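Local coordinates for protein endo-beta-mannanase (Opitutaceae bacterium TAV5, PDB 7BOB) that probably cleaves mannose units from the chain ends of beta-1,4-linked mannan oligosaccharides, as a homotrimeric family 5 glycoside hydrolase of the termite hindgut, at residues F43-L48 against C318-P323; L153-D158 against L279-T284; R272-V277 against L387-H392. One frame throughout, in Å; residues are numbered along the deposited sequence.

Interaction 1: residues F43-L48 against C318-P323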
loop_
_atom_site.group_PDB
_atom_site.type_symbol
_atom_site.label_atom_id
_atom_site.label_comp_id
_atom_site.label_asym_id
_atom_site.label_seq_id
_atom_site.Cartn_x
_atom_site.Cartn_y
_atom_site.Cartn_z
ATOM N N PHE A 43 -17.664 39.364 22.315
ATOM C CA PHE A 43 -16.998 40.494 22.956
ATOM C C PHE A 43 -16.725 40.196 24.427
ATOM O O PHE A 43 -15.690 40.600 24.976
ATOM C CB PHE A 43 -17.847 41.766 22.789
ATOM C CG PHE A 43 -17.908 42.298 21.361
ATOM C CD1 PHE A 43 -17.345 41.581 20.294
ATOM C CD2 PHE A 43 -18.524 43.525 21.088
ATOM C CE1 PHE A 43 -17.408 42.064 18.976
ATOM C CE2 PHE A 43 -18.606 44.024 19.768
ATOM C CZ PHE A 43 -18.041 43.293 18.709
ATOM N N SER A 44 -17.630 39.464 25.078
ATOM C CA SER A 44 -17.353 39.036 26.438
ATOM C C SER A 44 -16.151 38.095 26.477
ATOM O O SER A 44 -15.362 38.133 27.435
ATOM C CB SER A 44 -18.593 38.375 27.039
ATOM O OG SER A 44 -18.256 37.680 28.224
ATOM N N ASP A 45 -15.965 37.278 25.427
ATOM C CA ASP A 45 -14.783 36.408 25.377
ATOM C C ASP A 45 -13.513 37.218 25.122
ATOM O O ASP A 45 -12.449 36.906 25.669
ATOM C CB ASP A 45 -14.951 35.327 24.294
ATOM C CG ASP A 45 -15.881 34.202 24.720
ATOM O OD1 ASP A 45 -16.070 33.974 25.938
ATOM O OD2 ASP A 45 -16.442 33.542 23.820
ATOM N N LEU A 46 -13.592 38.238 24.264
ATOM C CA LEU A 46 -12.420 39.075 24.049
ATOM C C LEU A 46 -12.035 39.796 25.337
ATOM O O LEU A 46 -10.847 39.882 25.669
ATOM C CB LEU A 46 -12.674 40.065 22.920
ATOM C CG LEU A 46 -12.958 39.498 21.534
ATOM C CD1 LEU A 46 -13.267 40.666 20.620
ATOM C CD2 LEU A 46 -11.758 38.773 21.015
ATOM N N ASP A 47 -13.029 40.276 26.097
ATOM C CA ASP A 47 -12.752 40.854 27.416
ATOM C C ASP A 47 -12.032 39.851 28.304
ATOM O O ASP A 47 -11.045 40.180 28.968
ATOM C CB ASP A 47 -14.047 41.298 28.099
ATOM C CG ASP A 47 -14.589 42.609 27.557
ATOM O OD1 ASP A 47 -13.835 43.364 26.908
ATOM O OD2 ASP A 47 -15.791 42.870 27.778
ATOM N N LEU A 48 -12.508 38.602 28.317
ATOM C CA LEU A 48 -11.862 37.601 29.159
ATOM C C LEU A 48 -10.415 37.388 28.732
ATOM O O LEU A 48 -9.521 37.261 29.578
ATOM C CB LEU A 48 -12.651 36.297 29.125
ATOM C CG LEU A 48 -12.092 35.274 30.114
ATOM C CD1 LEU A 48 -11.921 35.872 31.526
ATOM C CD2 LEU A 48 -12.981 34.030 30.121
ATOM N N CYS A 318 -8.018 25.343 22.476
ATOM C CA CYS A 318 -8.564 26.594 21.959
ATOM C C CYS A 318 -9.203 27.319 23.173
ATOM O O CYS A 318 -9.157 26.808 24.306
ATOM C CB CYS A 318 -9.579 26.325 20.836
ATOM S SG CYS A 318 -10.997 25.379 21.434
ATOM N N PHE A 319 -9.790 28.500 22.966
ATOM C CA PHE A 319 -10.084 29.353 24.114
ATOM C C PHE A 319 -11.168 28.753 25.003
ATOM O O PHE A 319 -11.004 28.682 26.225
ATOM C CB PHE A 319 -10.485 30.752 23.663
ATOM C CG PHE A 319 -10.629 31.735 24.810
ATOM C CD1 PHE A 319 -9.596 31.904 25.736
ATOM C CD2 PHE A 319 -11.795 32.459 24.980
ATOM C CE1 PHE A 319 -9.727 32.803 26.811
ATOM C CE2 PHE A 319 -11.945 33.366 26.034
ATOM C CZ PHE A 319 -10.903 33.538 26.959
ATOM N N LYS A 320 -12.282 28.322 24.409
ATOM C CA LYS A 320 -13.466 27.871 25.131
ATOM C C LYS A 320 -13.736 26.402 24.847
ATOM O O LYS A 320 -13.382 25.889 23.780
ATOM C CB LYS A 320 -14.720 28.659 24.715
ATOM C CG LYS A 320 -14.737 30.135 25.159
ATOM C CD LYS A 320 -14.858 30.258 26.667
ATOM C CE LYS A 320 -16.308 30.295 27.120
ATOM N NZ LYS A 320 -16.877 31.665 27.038
ATOM N N ASP A 321 -14.391 25.736 25.797
ATOM C CA ASP A 321 -15.099 24.512 25.453
ATOM C C ASP A 321 -16.205 24.853 24.449
ATOM O O ASP A 321 -16.769 25.956 24.463
ATOM C CB ASP A 321 -15.691 23.845 26.698
ATOM C CG ASP A 321 -14.618 23.301 27.663
ATOM O OD1 ASP A 321 -13.489 22.977 27.231
ATOM O OD2 ASP A 321 -14.915 23.218 28.876
ATOM N N ILE A 322 -16.501 23.917 23.554
ATOM C CA ILE A 322 -17.454 24.165 22.473
ATOM C C ILE A 322 -18.512 23.069 22.514
ATOM O O ILE A 322 -18.304 21.995 21.937
ATOM C CB ILE A 322 -16.737 24.207 21.117
ATOM C CG1 ILE A 322 -15.680 25.316 21.116
ATOM C CG2 ILE A 322 -17.747 24.331 19.942
ATOM C CD1 ILE A 322 -14.742 25.249 19.940
ATOM N N PRO A 323 -19.615 23.255 23.237
ATOM C CA PRO A 323 -20.655 22.224 23.292
ATOM C C PRO A 323 -21.634 22.262 22.127
ATOM O O PRO A 323 -22.616 21.512 22.145
ATOM C CB PRO A 323 -21.374 22.537 24.612
ATOM C CG PRO A 323 -21.166 23.992 24.811
ATOM C CD PRO A 323 -19.791 24.282 24.282
HETATM O O HOH W 1 -17.876 31.399 24.064
#

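Interaction 2: residues L153-D158 against L279-T284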
loop_
_atom_site.group_PDB
_atom_site.type_symbol
_atom_site.label_atom_id
_atom_site.label_comp_id
_atom_site.label_asym_id
_atom_site.label_seq_id
_atom_site.Cartn_x
_atom_site.Cartn_y
_atom_site.Cartn_z
ATOM N N LEU A 153 -1.937 32.642 6.413
ATOM C CA LEU A 153 -2.348 32.158 5.091
ATOM C C LEU A 153 -3.537 31.204 5.173
ATOM O O LEU A 153 -4.488 31.299 4.388
ATOM C CB LEU A 153 -1.162 31.472 4.415
ATOM C CG LEU A 153 -1.306 31.137 2.936
ATOM C CD1 LEU A 153 -1.854 32.361 2.186
ATOM C CD2 LEU A 153 0.036 30.712 2.387
ATOM N N GLY A 154 -3.493 30.264 6.104
ATOM C CA GLY A 154 -4.620 29.372 6.306
ATOM C C GLY A 154 -4.279 28.417 7.423
ATOM O O GLY A 154 -3.158 28.400 7.930
ATOM N N ASN A 155 -5.262 27.621 7.813
ATOM C CA ASN A 155 -5.082 26.685 8.905
ATOM C C ASN A 155 -4.668 25.310 8.377
ATOM O O ASN A 155 -5.460 24.623 7.718
ATOM C CB ASN A 155 -6.337 26.549 9.748
ATOM C CG ASN A 155 -6.062 25.696 10.953
ATOM O OD1 ASN A 155 -4.996 25.830 11.542
ATOM N ND2 ASN A 155 -6.959 24.772 11.279
ATOM N N GLU A 156 -3.432 24.915 8.682
ATOM C CA GLU A 156 -2.953 23.546 8.480
ATOM C C GLU A 156 -3.181 23.108 7.040
ATOM O O GLU A 156 -3.750 22.047 6.763
ATOM C CB GLU A 156 -3.616 22.590 9.471
ATOM C CG GLU A 156 -3.380 23.013 10.931
ATOM C CD GLU A 156 -3.538 21.888 11.933
ATOM O OE1 GLU A 156 -4.337 20.949 11.677
ATOM O OE2 GLU A 156 -2.859 21.952 12.992
ATOM N N LEU A 157 -2.748 23.966 6.112
ATOM C CA LEU A 157 -2.947 23.681 4.701
ATOM C C LEU A 157 -2.220 22.411 4.298
ATOM O O LEU A 157 -2.576 21.790 3.293
ATOM C CB LEU A 157 -2.486 24.866 3.852
ATOM C CG LEU A 157 -3.360 26.135 3.961
ATOM C CD1 LEU A 157 -2.561 27.395 3.596
ATOM C CD2 LEU A 157 -4.622 26.012 3.114
ATOM N N ASP A 158 -1.226 22.000 5.085
ATOM C CA ASP A 158 -0.473 20.792 4.810
ATOM C C ASP A 158 -1.189 19.525 5.266
ATOM O O ASP A 158 -0.703 18.431 4.982
ATOM C CB ASP A 158 0.880 20.896 5.495
ATOM C CG ASP A 158 0.742 21.012 6.994
ATOM O OD1 ASP A 158 0.169 21.984 7.472
ATOM O OD2 ASP A 158 1.173 20.113 7.712
ATOM N N LEU A 279 4.810 29.384 17.821
ATOM C CA LEU A 279 4.044 28.241 18.315
ATOM C C LEU A 279 2.577 28.617 18.193
ATOM O O LEU A 279 1.931 29.050 19.152
ATOM C CB LEU A 279 4.415 27.886 19.750
ATOM C CG LEU A 279 3.790 26.587 20.270
ATOM C CD1 LEU A 279 4.244 25.408 19.427
ATOM C CD2 LEU A 279 4.087 26.324 21.759
ATOM N N GLN A 280 2.048 28.453 16.975
ATOM C CA GLN A 280 0.745 29.011 16.623
ATOM C C GLN A 280 -0.419 28.236 17.218
ATOM O O GLN A 280 -1.538 28.771 17.301
ATOM C CB GLN A 280 0.611 29.051 15.111
ATOM C CG GLN A 280 -0.584 29.842 14.595
ATOM C CD GLN A 280 -0.656 29.756 13.109
ATOM O OE1 GLN A 280 -0.530 28.666 12.542
ATOM N NE2 GLN A 280 -0.825 30.899 12.454
ATOM N N GLU A 281 -0.175 26.994 17.632
ATOM C CA GLU A 281 -1.177 26.132 18.245
ATOM C C GLU A 281 -0.440 25.190 19.177
ATOM O O GLU A 281 0.477 24.488 18.737
ATOM C CB GLU A 281 -1.935 25.273 17.223
ATOM C CG GLU A 281 -3.020 25.927 16.412
ATOM C CD GLU A 281 -3.705 24.894 15.494
ATOM O OE1 GLU A 281 -3.662 23.674 15.815
ATOM O OE2 GLU A 281 -4.240 25.293 14.443
ATOM N N PHE A 282 -0.866 25.139 20.432
ATOM C CA PHE A 282 -0.432 24.071 21.305
ATOM C C PHE A 282 -1.571 23.791 22.265
ATOM O O PHE A 282 -2.366 24.682 22.571
ATOM C CB PHE A 282 0.858 24.445 22.048
ATOM C CG PHE A 282 0.630 25.413 23.147
ATOM C CD1 PHE A 282 0.480 26.767 22.873
ATOM C CD2 PHE A 282 0.507 24.968 24.455
ATOM C CE1 PHE A 282 0.248 27.669 23.906
ATOM C CE2 PHE A 282 0.265 25.858 25.486
ATOM C CZ PHE A 282 0.141 27.214 25.214
ATOM N N GLY A 283 -1.664 22.553 22.724
ATOM C CA GLY A 283 -2.761 22.201 23.609
ATOM C C GLY A 283 -2.473 20.900 24.308
ATOM O O GLY A 283 -1.556 20.169 23.929
ATOM N N THR A 284 -3.245 20.632 25.358
ATOM C CA THR A 284 -3.101 19.346 26.029
ATOM C C THR A 284 -4.110 18.317 25.562
ATOM O O THR A 284 -3.891 17.126 25.798
ATOM C CB THR A 284 -3.237 19.480 27.550
ATOM O OG1 THR A 284 -4.513 20.056 27.857
ATOM C CG2 THR A 284 -2.098 20.332 28.133
#

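Interaction 3: residues R272-V277 against L387-H392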
loop_
_atom_site.group_PDB
_atom_site.type_symbol
_atom_site.label_atom_id
_atom_site.label_comp_id
_atom_site.label_asym_id
_atom_site.label_seq_id
_atom_site.Cartn_x
_atom_site.Cartn_y
_atom_site.Cartn_z
ATOM N N ARG A 272 12.853 26.339 13.603
ATOM C CA ARG A 272 13.714 27.483 13.917
ATOM C C ARG A 272 14.972 27.537 13.057
ATOM O O ARG A 272 15.447 28.626 12.716
ATOM C CB ARG A 272 14.123 27.451 15.386
ATOM C CG ARG A 272 14.785 28.747 15.840
ATOM C CD ARG A 272 13.762 29.889 15.904
ATOM N NE ARG A 272 14.387 31.188 16.100
ATOM C CZ ARG A 272 14.997 31.884 15.140
ATOM N NH1 ARG A 272 15.080 31.401 13.900
ATOM N NH2 ARG A 272 15.526 33.075 15.423
ATOM N N ALA A 273 15.526 26.378 12.703
ATOM C CA ALA A 273 16.692 26.314 11.829
ATOM C C ALA A 273 16.434 26.907 10.443
ATOM O O ALA A 273 17.395 27.142 9.700
ATOM C CB ALA A 273 17.142 24.851 11.694
ATOM N N PHE A 274 15.179 27.149 10.072
ATOM C CA PHE A 274 14.869 27.640 8.735
ATOM C C PHE A 274 14.261 29.038 8.717
ATOM O O PHE A 274 14.173 29.640 7.641
ATOM C CB PHE A 274 13.934 26.655 8.017
ATOM C CG PHE A 274 14.563 25.303 7.795
ATOM C CD1 PHE A 274 14.618 24.373 8.825
ATOM C CD2 PHE A 274 15.158 24.990 6.581
ATOM C CE1 PHE A 274 15.234 23.133 8.639
ATOM C CE2 PHE A 274 15.783 23.746 6.389
ATOM C CZ PHE A 274 15.815 22.817 7.420
ATOM N N GLY A 275 13.881 29.586 9.868
ATOM C CA GLY A 275 13.315 30.906 9.941
ATOM C C GLY A 275 12.673 31.106 11.294
ATOM O O GLY A 275 12.629 30.195 12.126
ATOM N N PRO A 276 12.152 32.298 11.545
ATOM C CA PRO A 276 11.463 32.531 12.818
ATOM C C PRO A 276 10.214 31.666 12.890
ATOM O O PRO A 276 9.590 31.348 11.867
ATOM C CB PRO A 276 11.133 34.034 12.782
ATOM C CG PRO A 276 11.160 34.414 11.332
ATOM C CD PRO A 276 12.109 33.461 10.637
ATOM N N VAL A 277 9.865 31.243 14.105
ATOM C CA VAL A 277 8.806 30.254 14.260
ATOM C C VAL A 277 7.898 30.636 15.418
ATOM O O VAL A 277 8.367 30.887 16.531
ATOM C CB VAL A 277 9.363 28.817 14.437
ATOM C CG1 VAL A 277 10.220 28.721 15.640
ATOM C CG2 VAL A 277 8.226 27.850 14.581
ATOM N N LEU A 387 22.089 17.255 15.867
ATOM C CA LEU A 387 21.607 16.219 14.964
ATOM C C LEU A 387 21.663 16.720 13.523
ATOM O O LEU A 387 21.344 17.880 13.245
ATOM C CB LEU A 387 20.179 15.829 15.333
ATOM C CG LEU A 387 19.964 15.305 16.751
ATOM C CD1 LEU A 387 18.467 15.253 17.063
ATOM C CD2 LEU A 387 20.600 13.930 16.891
ATOM N N TYR A 388 22.077 15.845 12.607
ATOM C CA TYR A 388 22.309 16.226 11.215
ATOM C C TYR A 388 20.994 16.176 10.431
ATOM O O TYR A 388 20.373 15.113 10.325
ATOM C CB TYR A 388 23.355 15.304 10.588
ATOM C CG TYR A 388 23.763 15.675 9.180
ATOM C CD1 TYR A 388 23.245 14.986 8.085
ATOM C CD2 TYR A 388 24.659 16.705 8.939
ATOM C CE1 TYR A 388 23.607 15.314 6.790
ATOM C CE2 TYR A 388 25.041 17.032 7.646
ATOM C CZ TYR A 388 24.505 16.333 6.580
ATOM O OH TYR A 388 24.859 16.641 5.291
ATOM N N TRP A 389 20.559 17.340 9.912
ATOM C CA TRP A 389 19.425 17.439 8.991
ATOM C C TRP A 389 19.954 17.306 7.567
ATOM O O TRP A 389 20.773 18.132 7.147
ATOM C CB TRP A 389 18.701 18.773 9.185
ATOM C CG TRP A 389 17.466 19.027 8.325
ATOM C CD1 TRP A 389 17.447 19.371 7.001
ATOM C CD2 TRP A 389 16.089 18.979 8.740
ATOM N NE1 TRP A 389 16.166 19.546 6.579
ATOM C CE2 TRP A 389 15.308 19.323 7.620
ATOM C CE3 TRP A 389 15.446 18.700 9.951
ATOM C CZ2 TRP A 389 13.905 19.361 7.654
ATOM C CZ3 TRP A 389 14.044 18.752 9.987
ATOM C CH2 TRP A 389 13.296 19.072 8.842
ATOM N N PRO A 390 19.579 16.268 6.818
ATOM C CA PRO A 390 20.258 16.003 5.536
ATOM C C PRO A 390 19.958 17.069 4.486
ATOM O O PRO A 390 18.910 17.722 4.513
ATOM C CB PRO A 390 19.702 14.632 5.114
ATOM C CG PRO A 390 18.386 14.503 5.836
ATOM C CD PRO A 390 18.571 15.247 7.151
ATOM N N ARG A 391 20.886 17.217 3.526
ATOM C CA ARG A 391 20.724 18.238 2.486
ATOM C C ARG A 391 19.438 18.042 1.679
ATOM O O ARG A 391 18.784 19.015 1.307
ATOM C CB ARG A 391 21.938 18.260 1.554
ATOM C CG ARG A 391 21.716 19.069 0.266
ATOM C CD ARG A 391 22.966 19.145 -0.608
ATOM N NE ARG A 391 24.014 19.919 0.041
ATOM C CZ ARG A 391 24.123 21.243 -0.049
ATOM N NH1 ARG A 391 23.258 21.939 -0.783
ATOM N NH2 ARG A 391 25.102 21.874 0.590
ATOM N N HIS A 392 19.072 16.809 1.370
ATOM C CA HIS A 392 17.827 16.536 0.657
ATOM C C HIS A 392 16.925 15.762 1.605
ATOM O O HIS A 392 17.167 14.583 1.892
ATOM C CB HIS A 392 18.074 15.762 -0.637
ATOM C CG HIS A 392 19.177 16.332 -1.476
ATOM N ND1 HIS A 392 18.977 17.371 -2.363
ATOM C CD2 HIS A 392 20.495 16.019 -1.550
ATOM C CE1 HIS A 392 20.121 17.665 -2.954
ATOM N NE2 HIS A 392 21.059 16.865 -2.477
#

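Interaction 1: residues F43-L48 against C318-P323
Helix 39-51, the long helix after the first strand, 20-23, of the (beta/alpha)8 barrel, meets the loop leaving the last strand, 311-316, through Asp45 and Leu48 on one side and Phe319 and Lys320 on the other. Asp45 and Lys320 reach for each other from opposite directions and form a salt bridge, Lys320 NZ to Asp45 OD1, 2.7 Å long. The ammonium approaches on the syn side of the carboxylate, 19° out of its plane. The lysine chain is bent at chi2, chi3 and chi4, and these bends turn NZ toward Asp45 and bring it to OD1. A water closes the ring, donating to Asp45 OD2 at 2.6 Å and accepting from Lys320 NZ at 3.1 Å. Since Tyr24 OH also bonds OD2, both carboxylate oxygens are engaged, which fixes the rotation of this buried group. Beside the ion pair lies an apolar patch. The edge of the Phe319 ring faces the helix: CZ sits 3.8 Å from Leu48 CG, with Leu48 CB close to the ring plane, while Phe319 CE2 comes within 4.0 Å of Asp45 CB. Val341 touches the side chains of both Leu48 and Lys320. Phe319 is also bonded through its backbone to Asn23, and the peptide preceding Cys318 is cis, as is often found after the eighth strand in this family. Such joining of the last strand to the first strand and helix is the closure of a TIM barrel.

Interaction 2: residues L153-D158 against L279-T284
Glu281 reaches across the mouth of the barrel to Asn155 and Glu156, its CB already directed at them. CG lies anti to the carbonyl carbon (chi1 -78°), and the chain runs on extended, so that CB and CG act as a plain spacer and the carboxylate is delivered at full length. CD is the first atom to come near the opposite segment, 4.0 Å from Glu156 OE2. OE1 then stands 3.4 Å from that same OE2, an approach of two acceptors rather than a bond, with the carboxylate planes 24° apart. What holds OE1 is the hydroxyl of Tyr242, and Glu156 OE2 is bonded to His240 ND1. This is the arrangement of the clan GH-A barrel: Asn155 and Glu156 form the Asn-Glu pair just after the fourth strand, 151-154, and Glu281 lies near the end of the seventh, 277-282. By analogy with the clan, Glu156 is probably the acid/base and Glu281 the nucleophile; the 4.7 Å between Glu156 CD and Glu281 CD suits a retaining mechanism. OE2, the other oxygen of Glu281, lies 3.0 Å from Asn155 OD1, again acceptor to acceptor, the two side chains meeting at about a right angle with their planes 41° apart. Arg58 probably offsets the closeness of the two oxygens: its NH1 forms a salt bridge to Glu281 OE2 while its NH2 bonds Asn155 OD1. Asparagine suits the place because its amide also has a donor, and ND2 uses it on Trp103 O, settling which way the group is turned. Behind the first shell, Gln280 OE1 accepts from His240 NE2 and so steadies the histidine that holds Glu156.

Interaction 3: residues R272-V277 against L387-H392
The indole of Trp389 presents one face to Phe274, whose ring comes in edge first. Phe274 CZ stands 3.4 Å above the indole plane, offset toward the rim, with Trp389 NE1 at 3.4 Å and Trp389 CE2 at 3.5 Å as its nearest atoms. CE1 of Phe274 follows further along, 3.9 Å from Trp389 CE2. Seen from the phenylalanine, Trp389 NE1 and CD1 lie near the plane of its ring, just beyond the edge. The Phe274 ring and the five-membered ring of Trp389 have centroids 5.0 Å apart and planes inclined at 60°, an edge-to-face pair that sets the slightly positive C-H rim of one ring against the pi cloud of the other. Because the approach is from above, the indole N-H, which lies in its own plane, is not aimed at the phenylalanine. Tyr393 stacks on Trp389 as well. The pair bridges two domains: Phe274 sits in the turn between helix 258-272 and strand 277-282 of the (beta/alpha)8 barrel, whereas Trp389 belongs to strand 385-389 in the mixed sheet of the C-terminal alpha/beta domain. A large flat residue suits each place, since a long reach is needed from both backbones: Trp389 CG is anti to the backbone N (chi1 -178°), throwing the indole outward from its strand toward the barrel. There it also touches Cys270 of helix 258-272, while Phe274 packs against Leu208 on its own side of the interface. Gly275, with positive phi, lets the chain leave the helix just after Phe274. Arg431, from the neighbouring strand 427-431, touches Phe274 and donates to Ala273 O, adding a polar tie to the aromatic one.

Along the chain the segments come in the order 43-48, 153-158, 272-277, 279-284, 318-323 and 387-392. Both partners of interactions 1 and 2 belong to the barrel; interaction 3 leaves it for the C-terminal domain. Interactions 1 and 2 have centres 18 Å apart and nearest atoms about 6 Å apart. Interactions 2 and 3 have centres 19 Å apart and adjoin in sequence, because the loop of interaction 3 leads straight into the strand that carries Glu281. Interactions 1 and 3 lie 36 Å apart between centres. The contacts thus interleave along the chain, so that the barrel closes and the second domain docks through segments far apart in sequence.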